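Local coordinates for development-specific protein S (Myxococcus xanthus, PDB 1NPS), which is induced during fruiting body formation and assembles on myxospore surfaces in the presence of calcium, and is represented here by its calcium-binding N-terminal beta/gamma-crystallin domain, at residues V16-P20 and G21-R25. Residues are numbered along the deposited sequence; the frame is centred on the assembly and turned at random.
Sequences VDLPP and GNYTR
L18 and Y23 meet inside the bend, each with CG beside the backbone N and anti to the carbonyl carbon (chi1 -54° in Y23), torsions that turn the two groups toward each other. The Y23 ring swings back along the chain toward the P19-P20 turn, and L18 comes over one ring face: CD2 of L18 sits 4.2 Å from the Y23 ring centroid, 11° off the normal, a nearly centred CH-pi contact. At the far end of the ring, Y23 OH donates a hydrogen bond to P19 O, 2.7 Å away. The donor comes in from above the carbonyl plane of P19, 51° out of it, while that oxygen lies in the plane of the ring, at its edge. The pyrrolidine of P19 crosses the tyrosine at about a right angle, its CD 3.4 Å from Y23 OH. A phenylalanine in place of Y23 would probably leave P19 O without its hydroxyl mate and the proline turn less firmly held. G21 starts the next strand at backbone angles where a side chain would jam against P20 O. Both contacts lie within the short connection that carries the chain from one sheet of this Greek key domain to the other: strand 15-18 pairs with 3-6, strand 21-23 with 80-85, and I81 and V83 of the latter pack against L18, V83 also touching Y23.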
loop_
_atom_site.group_PDB
_atom_site.type_symbol
_atom_site.label_atom_id
_atom_site.label_comp_id
_atom_site.label_asym_id
_atom_site.label_seq_id
_atom_site.Cartn_x
_atom_site.Cartn_y
_atom_site.Cartn_z
ATOM N N VAL A 16 7.163 -6.249 0.895
ATOM C CA VAL A 16 7.784 -5.590 -0.265
ATOM C C VAL A 16 7.818 -4.071 -0.066
ATOM O O VAL A 16 6.805 -3.470 0.304
ATOM C CB VAL A 16 6.968 -5.864 -1.592
ATOM C CG1 VAL A 16 7.501 -5.030 -2.740
ATOM C CG2 VAL A 16 6.991 -7.343 -1.972
ATOM N N ASP A 17 8.952 -3.448 -0.366
ATOM C CA ASP A 17 9.100 -1.996 -0.242
ATOM C C ASP A 17 8.646 -1.268 -1.507
ATOM O O ASP A 17 8.855 -1.756 -2.606
ATOM C CB ASP A 17 10.563 -1.614 0.010
ATOM C CG ASP A 17 11.047 -2.014 1.379
ATOM O OD1 ASP A 17 10.212 -2.151 2.290
ATOM O OD2 ASP A 17 12.274 -2.177 1.542
ATOM N N LEU A 18 8.001 -0.115 -1.341
ATOM C CA LEU A 18 7.557 0.682 -2.486
ATOM C C LEU A 18 8.015 2.126 -2.363
ATOM O O LEU A 18 7.561 2.844 -1.469
ATOM C CB LEU A 18 6.031 0.693 -2.601
ATOM C CG LEU A 18 5.337 -0.626 -2.919
ATOM C CD1 LEU A 18 3.831 -0.419 -2.903
ATOM C CD2 LEU A 18 5.829 -1.122 -4.278
ATOM N N PRO A 19 8.949 2.568 -3.227
ATOM C CA PRO A 19 9.379 3.958 -3.120
ATOM C C PRO A 19 8.255 4.827 -3.711
ATOM O O PRO A 19 7.224 4.305 -4.139
ATOM C CB PRO A 19 10.655 3.983 -3.970
ATOM C CG PRO A 19 10.399 2.969 -4.989
ATOM C CD PRO A 19 9.752 1.844 -4.227
ATOM N N PRO A 20 8.403 6.159 -3.655
ATOM C CA PRO A 20 7.378 7.044 -4.202
ATOM C C PRO A 20 7.124 6.750 -5.675
ATOM O O PRO A 20 8.052 6.470 -6.439
ATOM C CB PRO A 20 7.992 8.430 -4.013
ATOM C CG PRO A 20 8.793 8.273 -2.776
ATOM C CD PRO A 20 9.480 6.942 -3.028
ATOM N N GLY A 21 5.860 6.820 -6.058
ATOM C CA GLY A 21 5.483 6.566 -7.431
ATOM C C GLY A 21 4.042 6.128 -7.500
ATOM O O GLY A 21 3.370 5.990 -6.477
ATOM N N ASN A 22 3.578 5.853 -8.706
ATOM C CA ASN A 22 2.205 5.408 -8.915
ATOM C C ASN A 22 2.260 3.959 -9.362
ATOM O O ASN A 22 3.041 3.605 -10.231
ATOM C CB ASN A 22 1.541 6.264 -9.984
ATOM C CG ASN A 22 1.730 7.726 -9.736
ATOM O OD1 ASN A 22 1.337 8.236 -8.696
ATOM N ND2 ASN A 22 2.348 8.418 -10.689
ATOM N N TYR A 23 1.460 3.116 -8.722
ATOM C CA TYR A 23 1.456 1.690 -9.038
ATOM C C TYR A 23 0.088 1.114 -9.380
ATOM O O TYR A 23 -0.794 1.047 -8.524
ATOM C CB TYR A 23 2.040 0.900 -7.862
ATOM C CG TYR A 23 3.401 1.386 -7.436
ATOM C CD1 TYR A 23 4.552 0.939 -8.088
ATOM C CD2 TYR A 23 3.540 2.307 -6.400
ATOM C CE1 TYR A 23 5.811 1.400 -7.720
ATOM C CE2 TYR A 23 4.787 2.776 -6.022
ATOM C CZ TYR A 23 5.927 2.319 -6.685
ATOM O OH TYR A 23 7.175 2.769 -6.320
ATOM N N THR A 24 -0.074 0.672 -10.620
ATOM C CA THR A 24 -1.321 0.046 -11.043
ATOM C C THR A 24 -1.263 -1.425 -10.612
ATOM O O THR A 24 -0.239 -1.887 -10.072
ATOM C CB THR A 24 -1.511 0.107 -12.575
ATOM O OG1 THR A 24 -0.501 -0.674 -13.217
ATOM C CG2 THR A 24 -1.452 1.552 -13.073
ATOM N N ARG A 25 -2.364 -2.142 -10.831
ATOM C CA ARG A 25 -2.466 -3.561 -10.484
ATOM C C ARG A 25 -1.368 -4.378 -11.161
ATOM O O ARG A 25 -0.713 -5.201 -10.526
ATOM C CB ARG A 25 -3.855 -4.101 -10.861
ATOM C CG ARG A 25 -4.086 -5.552 -10.520
ATOM C CD ARG A 25 -5.515 -5.981 -10.839
ATOM N NE ARG A 25 -5.673 -7.438 -10.801
ATOM C CZ ARG A 25 -6.828 -8.075 -10.609
ATOM N NH1 ARG A 25 -7.955 -7.390 -10.434
ATOM N NH2 ARG A 25 -6.856 -9.402 -10.572
#